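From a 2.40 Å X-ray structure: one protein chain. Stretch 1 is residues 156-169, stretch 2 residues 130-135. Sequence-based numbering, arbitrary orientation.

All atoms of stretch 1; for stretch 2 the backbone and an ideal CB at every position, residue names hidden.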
ATOM      1  N   SER A 156       2.375  -8.654  24.732  1.00 38.37           N
ATOM      2  CA  SER A 156       1.300  -9.589  24.433  1.00 52.77           C
ATOM      3  C   SER A 156       1.293 -10.731  25.446  1.00 54.03           C
ATOM      4  O   SER A 156       2.036 -11.703  25.295  1.00 47.26           O
ATOM      5  CB  SER A 156       1.460 -10.139  23.012  1.00 47.66           C
ATOM      6  OG  SER A 156       1.449  -9.090  22.058  1.00 44.83           O
ATOM      7  N   PRO A 157       0.453 -10.615  26.488  1.00 48.86           N
ATOM      8  CA  PRO A 157       0.326 -11.659  27.510  1.00 44.44           C
ATOM      9  C   PRO A 157       0.224 -13.060  26.915  1.00 55.13           C
ATOM     10  O   PRO A 157      -0.584 -13.285  26.011  1.00 55.07           O
ATOM     11  CB  PRO A 157      -0.984 -11.297  28.209  1.00 49.76           C
ATOM     12  CG  PRO A 157      -1.089  -9.820  28.065  1.00 50.03           C
ATOM     13  CD  PRO A 157      -0.432  -9.466  26.756  1.00 46.82           C
ATOM     14  N   GLU A 158       1.036 -13.988  27.414  1.00 54.02           N
ATOM     15  CA  GLU A 158       0.973 -15.374  26.967  1.00 63.52           C
ATOM     16  C   GLU A 158      -0.327 -16.013  27.450  1.00 52.21           C
ATOM     17  O   GLU A 158      -0.759 -17.039  26.925  1.00 49.48           O
ATOM     18  CB  GLU A 158       2.175 -16.165  27.491  1.00 77.28           C
ATOM     19  CG  GLU A 158       2.113 -16.474  28.981  1.00 89.44           C
ATOM     20  CD  GLU A 158       3.373 -17.146  29.499  1.00 99.68           C
ATOM     21  OE1 GLU A 158       4.082 -17.792  28.698  1.00101.77           O
ATOM     22  OE2 GLU A 158       3.654 -17.026  30.710  1.00105.00           O
ATOM     23  N   LEU A 159      -0.945 -15.397  28.454  1.00 53.04           N
ATOM     24  CA  LEU A 159      -2.205 -15.887  29.008  1.00 54.51           C
ATOM     25  C   LEU A 159      -3.338 -15.823  27.990  1.00 50.11           C
ATOM     26  O   LEU A 159      -4.196 -16.707  27.948  1.00 44.22           O
ATOM     27  CB  LEU A 159      -2.585 -15.083  30.251  1.00 47.95           C
ATOM     28  CG  LEU A 159      -2.275 -15.758  31.588  1.00 58.88           C
ATOM     29  CD1 LEU A 159      -3.186 -16.959  31.794  1.00 49.36           C
ATOM     30  CD2 LEU A 159      -0.808 -16.167  31.667  1.00 61.00           C
ATOM     31  N   ILE A 160      -3.341 -14.773  27.176  1.00 46.49           N
ATOM     32  CA  ILE A 160      -4.361 -14.612  26.148  1.00 40.41           C
ATOM     33  C   ILE A 160      -4.206 -15.696  25.089  1.00 39.10           C
ATOM     34  O   ILE A 160      -5.163 -16.395  24.754  1.00 36.56           O
ATOM     35  CB  ILE A 160      -4.279 -13.222  25.481  1.00 39.69           C
ATOM     36  CG1 ILE A 160      -4.569 -12.124  26.509  1.00 37.81           C
ATOM     37  CG2 ILE A 160      -5.256 -13.133  24.311  1.00 31.69           C
ATOM     38  CD1 ILE A 160      -4.570 -10.715  25.942  1.00 32.04           C
ATOM     39  N   LYS A 161      -2.990 -15.840  24.574  1.00 33.40           N
ATOM     40  CA  LYS A 161      -2.701 -16.839  23.557  1.00 38.75           C
ATOM     41  C   LYS A 161      -3.009 -18.250  24.053  1.00 36.85           C
ATOM     42  O   LYS A 161      -3.683 -19.018  23.367  1.00 37.42           O
ATOM     43  CB  LYS A 161      -1.236 -16.735  23.125  1.00 35.90           C
ATOM     44  CG  LYS A 161      -0.843 -17.656  21.983  1.00 33.69           C
ATOM     45  CD  LYS A 161       0.341 -17.083  21.216  1.00 43.59           C
ATOM     46  CE  LYS A 161       1.481 -18.078  21.092  1.00 40.74           C
ATOM     47  NZ  LYS A 161       2.792 -17.386  20.947  1.00 41.26           N
ATOM     48  N   SER A 162      -2.523 -18.585  25.244  1.00 38.18           N
ATOM     49  CA  SER A 162      -2.702 -19.928  25.785  1.00 31.31           C
ATOM     50  C   SER A 162      -4.167 -20.227  26.086  1.00 30.19           C
ATOM     51  O   SER A 162      -4.629 -21.351  25.889  1.00 26.30           O
ATOM     52  CB  SER A 162      -1.859 -20.119  27.049  1.00 42.33           C
ATOM     53  OG  SER A 162      -2.220 -19.196  28.064  1.00 55.42           O
ATOM     54  N   ALA A 163      -4.895 -19.225  26.567  1.00 31.29           N
ATOM     55  CA  ALA A 163      -6.314 -19.395  26.836  1.00 24.52           C
ATOM     56  C   ALA A 163      -7.049 -19.621  25.517  1.00 34.14           C
ATOM     57  O   ALA A 163      -8.049 -20.338  25.465  1.00 29.95           O
ATOM     58  CB  ALA A 163      -6.870 -18.185  27.563  1.00 28.93           C
ATOM     59  N   GLY A 164      -6.535 -19.012  24.449  1.00 34.41           N
ATOM     60  CA  GLY A 164      -7.115 -19.162  23.127  1.00 27.76           C
ATOM     61  C   GLY A 164      -6.872 -20.541  22.550  1.00 28.81           C
ATOM     62  O   GLY A 164      -7.782 -21.158  21.996  1.00 27.79           O
ATOM     63  N   VAL A 165      -5.639 -21.022  22.669  1.00 33.34           N
ATOM     64  CA  VAL A 165      -5.300 -22.363  22.208  1.00 39.19           C
ATOM     65  C   VAL A 165      -6.166 -23.385  22.933  1.00 41.50           C
ATOM     66  O   VAL A 165      -6.678 -24.324  22.322  1.00 41.98           O
ATOM     67  CB  VAL A 165      -3.815 -22.688  22.451  1.00 36.60           C
ATOM     68  CG1 VAL A 165      -3.537 -24.154  22.148  1.00 41.01           C
ATOM     69  CG2 VAL A 165      -2.924 -21.786  21.601  1.00 39.73           C
ATOM     70  N   GLY A 166      -6.326 -23.191  24.239  1.00 36.12           N
ATOM     71  CA  GLY A 166      -7.187 -24.036  25.047  1.00 32.63           C
ATOM     72  C   GLY A 166      -8.586 -24.155  24.476  1.00 33.30           C
ATOM     73  O   GLY A 166      -9.082 -25.256  24.248  1.00 38.44           O
ATOM     74  N   GLU A 167      -9.222 -23.010  24.246  1.00 34.43           N
ATOM     75  CA  GLU A 167     -10.579 -22.967  23.705  1.00 34.93           C
ATOM     76  C   GLU A 167     -10.699 -23.728  22.379  1.00 35.58           C
ATOM     77  O   GLU A 167     -11.777 -24.210  22.026  1.00 36.92           O
ATOM     78  CB  GLU A 167     -11.017 -21.511  23.514  1.00 26.73           C
ATOM     79  CG  GLU A 167     -12.468 -21.334  23.086  1.00 28.30           C
ATOM     80  CD  GLU A 167     -13.446 -21.496  24.235  1.00 41.38           C
ATOM     81  OE1 GLU A 167     -13.056 -22.066  25.277  1.00 45.90           O
ATOM     82  OE2 GLU A 167     -14.605 -21.048  24.099  1.00 40.14           O
ATOM     83  N   LEU A 168      -9.592 -23.845  21.655  1.00 32.30           N
ATOM     84  CA  LEU A 168      -9.595 -24.520  20.359  1.00 48.52           C
ATOM     85  C   LEU A 168      -9.206 -25.994  20.468  1.00 45.54           C
ATOM     86  O   LEU A 168      -8.897 -26.635  19.461  1.00 40.98           O
ATOM     87  CB  LEU A 168      -8.640 -23.810  19.399  1.00 45.49           C
ATOM     88  CG  LEU A 168      -9.099 -22.446  18.882  1.00 36.62           C
ATOM     89  CD1 LEU A 168      -8.010 -21.830  18.022  1.00 38.28           C
ATOM     90  CD2 LEU A 168     -10.401 -22.583  18.102  1.00 31.61           C
ATOM     91  N   ALA A 169      -9.240 -26.531  21.684  1.00 43.75           N
ATOM     92  CA  ALA A 169      -8.786 -27.898  21.930  1.00 45.01           C
ATOM     93  C   ALA A 169      -9.424 -28.915  20.980  1.00 41.80           C
ATOM     94  O   ALA A 169      -8.723 -29.749  20.408  1.00 49.12           O
ATOM     95  CB  ALA A 169      -9.023 -28.292  23.391  1.00 41.81           C
ATOM     96  N   UNK A 130      -1.353 -12.343  12.860  1.00 22.48           N
ATOM     97  CA  UNK A 130      -1.128 -11.623  14.105  1.00 25.32           C
ATOM     98  C   UNK A 130      -1.276 -12.600  15.276  1.00 24.12           C
ATOM     99  O   UNK A 130      -2.081 -13.528  15.216  1.00 24.00           O
ATOM    100  CB  UNK A 130      -2.100 -10.449  14.242  1.00 25.32           C
ATOM    101  N   UNK A 131      -0.487 -12.400  16.328  1.00 22.42           N
ATOM    102  CA  UNK A 131      -0.368 -13.390  17.404  1.00 27.75           C
ATOM    103  C   UNK A 131      -1.693 -13.887  18.002  1.00 26.62           C
ATOM    104  O   UNK A 131      -1.770 -15.021  18.466  1.00 26.92           O
ATOM    105  CB  UNK A 131       0.478 -12.791  18.529  1.00 27.75           C
ATOM    106  N   UNK A 132      -2.730 -13.054  17.993  1.00 26.42           N
ATOM    107  CA  UNK A 132      -4.029 -13.462  18.533  1.00 28.39           C
ATOM    108  C   UNK A 132      -5.023 -13.885  17.448  1.00 31.82           C
ATOM    109  O   UNK A 132      -6.134 -14.314  17.759  1.00 29.83           O
ATOM    110  CB  UNK A 132      -4.628 -12.317  19.352  1.00 28.39           C
ATOM    111  N   UNK A 133      -4.633 -13.754  16.184  1.00 28.16           N
ATOM    112  CA  UNK A 133      -5.433 -14.277  15.079  1.00 26.82           C
ATOM    113  C   UNK A 133      -5.116 -15.751  14.867  1.00 22.58           C
ATOM    114  O   UNK A 133      -4.291 -16.104  14.026  1.00 24.37           O
ATOM    115  CB  UNK A 133      -5.177 -13.483  13.796  1.00 26.82           C
ATOM    116  N   UNK A 134      -5.788 -16.608  15.628  1.00 18.97           N
ATOM    117  CA  UNK A 134      -5.453 -18.028  15.672  1.00 25.65           C
ATOM    118  C   UNK A 134      -6.020 -18.811  14.490  1.00 26.52           C
ATOM    119  O   UNK A 134      -5.805 -20.018  14.378  1.00 27.03           O
ATOM    120  CB  UNK A 134      -5.963 -18.637  16.980  1.00 25.65           C
ATOM    121  N   UNK A 135      -6.740 -18.129  13.606  1.00 26.01           N
ATOM    122  CA  UNK A 135      -7.217 -18.770  12.390  1.00 28.20           C
ATOM    123  C   UNK A 135      -6.015 -19.132  11.521  1.00 23.09           C
ATOM    124  O   UNK A 135      -6.008 -20.165  10.857  1.00 28.95           O
ATOM    125  CB  UNK A 135      -8.188 -17.862  11.633  1.00 28.20           C
TER

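Position 130 has an extended backbone, its CA-to-CB bond runs sideways to stretch 1, and nothing of that stretch lies within 5.5 Å of the ideal CB. The helix sets no requirement here, and many side chains would fit. The residue is Glu130, which works within its own stretch: its OE2 accepts a hydrogen bond of 2.7 Å from the backbone N of residue 132, tying down the type I turn that the bond from the N of residue 133 to Glu130 O (2.7 Å) closes.

Position 131 lies inside that turn, with phi/psi of -51/-29, and its CB points toward stretch 1. The ideal CB stands 5.1 Å from Lys161 CD and 5.2 Å from Ser156 OG, a gap for a small or medium side chain, polar or apolar. Thr131 fills it. Thr131 OG1 comes to 3.6 Å from Lys161 CD, and Thr131 CG2 to 4.1 Å from Ser156 OG.

Position 132 starts sideways, its ideal CB 5.1 Å from Ile160 CG2. Farther along, at the start of the helix, Pro157 O offers an acceptor; its one helical bond, from Ile160 N to Pro157 O (3.3 Å), is weak. A long side chain with a flat apolar body and a donor at its tip would suit, though a long aliphatic one could also cover Ile160. Tyr132 meets both demands. With chi1 at -66° (m), its ring reaches obliquely toward the N-terminal end of the helix, and Ile160 CG2 sits over one face, 3.5 Å from the ring centroid and 13° off the normal, a CH-pi contact. At the ring edge, Tyr132 OH donates to Pro157 O at 3.1 Å. Tyr132 OH also lies 3.3 Å from Pro157 N, but a proline nitrogen has no hydrogen to share.

Position 133 closes the turn and is out of reach of stretch 1, so the helix does not discriminate among side chains. Ser133 is found there.

Position 134 points toward the helix, its ideal CB 3.9 Å from Leu168 CD1. Nearby, Gly164 has no side chain and leaves a shallow recess in the helix surface. This apolar setting favours an aliphatic side chain of moderate length. Leu134, with chi1 m and chi2 t, puts CD1 3.7 Å from Gly164 C and 3.9 Å from Val165 N, while its CB packs against Leu168 CD1 at 3.9 Å. The fit depends on the glycine: an ideal CB on Gly164 would lie 2.9 Å from Leu134 CD1, a clash.

Position 135 has helical phi/psi and points away, so stretch 1 leaves the choice open; Thr135 occupies it.

Stretch 2, residues 130-135: ETYSLT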
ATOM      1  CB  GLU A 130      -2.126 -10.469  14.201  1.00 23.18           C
ATOM      2  CG  GLU A 130      -2.131  -9.725  15.506  1.00 39.31           C
ATOM      3  CD  GLU A 130      -3.250 -10.181  16.418  1.00 37.64           C
ATOM      4  OE1 GLU A 130      -4.386 -10.358  15.927  1.00 34.12           O
ATOM      5  OE2 GLU A 130      -2.994 -10.372  17.624  1.00 39.13           O
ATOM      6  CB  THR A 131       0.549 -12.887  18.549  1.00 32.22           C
ATOM      7  OG1 THR A 131       0.463 -13.785  19.662  1.00 38.45           O
ATOM      8  CG2 THR A 131       0.153 -11.497  19.003  1.00 25.97           C
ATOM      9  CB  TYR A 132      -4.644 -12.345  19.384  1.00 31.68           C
ATOM     10  CG  TYR A 132      -3.880 -12.022  20.652  1.00 37.39           C
ATOM     11  CD1 TYR A 132      -3.007 -12.941  21.224  1.00 32.73           C
ATOM     12  CD2 TYR A 132      -4.039 -10.795  21.281  1.00 38.91           C
ATOM     13  CE1 TYR A 132      -2.313 -12.640  22.385  1.00 35.13           C
ATOM     14  CE2 TYR A 132      -3.353 -10.485  22.435  1.00 35.07           C
ATOM     15  CZ  TYR A 132      -2.491 -11.410  22.983  1.00 42.93           C
ATOM     16  OH  TYR A 132      -1.809 -11.101  24.137  1.00 43.89           O
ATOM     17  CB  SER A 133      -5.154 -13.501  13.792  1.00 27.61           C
ATOM     18  OG  SER A 133      -5.586 -12.156  13.900  1.00 41.31           O
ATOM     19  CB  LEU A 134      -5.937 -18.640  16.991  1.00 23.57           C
ATOM     20  CG  LEU A 134      -5.243 -18.122  18.253  1.00 27.67           C
ATOM     21  CD1 LEU A 134      -5.773 -18.837  19.493  1.00 33.08           C
ATOM     22  CD2 LEU A 134      -3.732 -18.285  18.135  1.00 32.59           C
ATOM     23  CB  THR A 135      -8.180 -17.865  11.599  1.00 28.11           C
ATOM     24  OG1 THR A 135      -9.310 -17.532  12.416  1.00 31.28           O
ATOM     25  CG2 THR A 135      -8.668 -18.572  10.343  1.00 20.78           C
TER
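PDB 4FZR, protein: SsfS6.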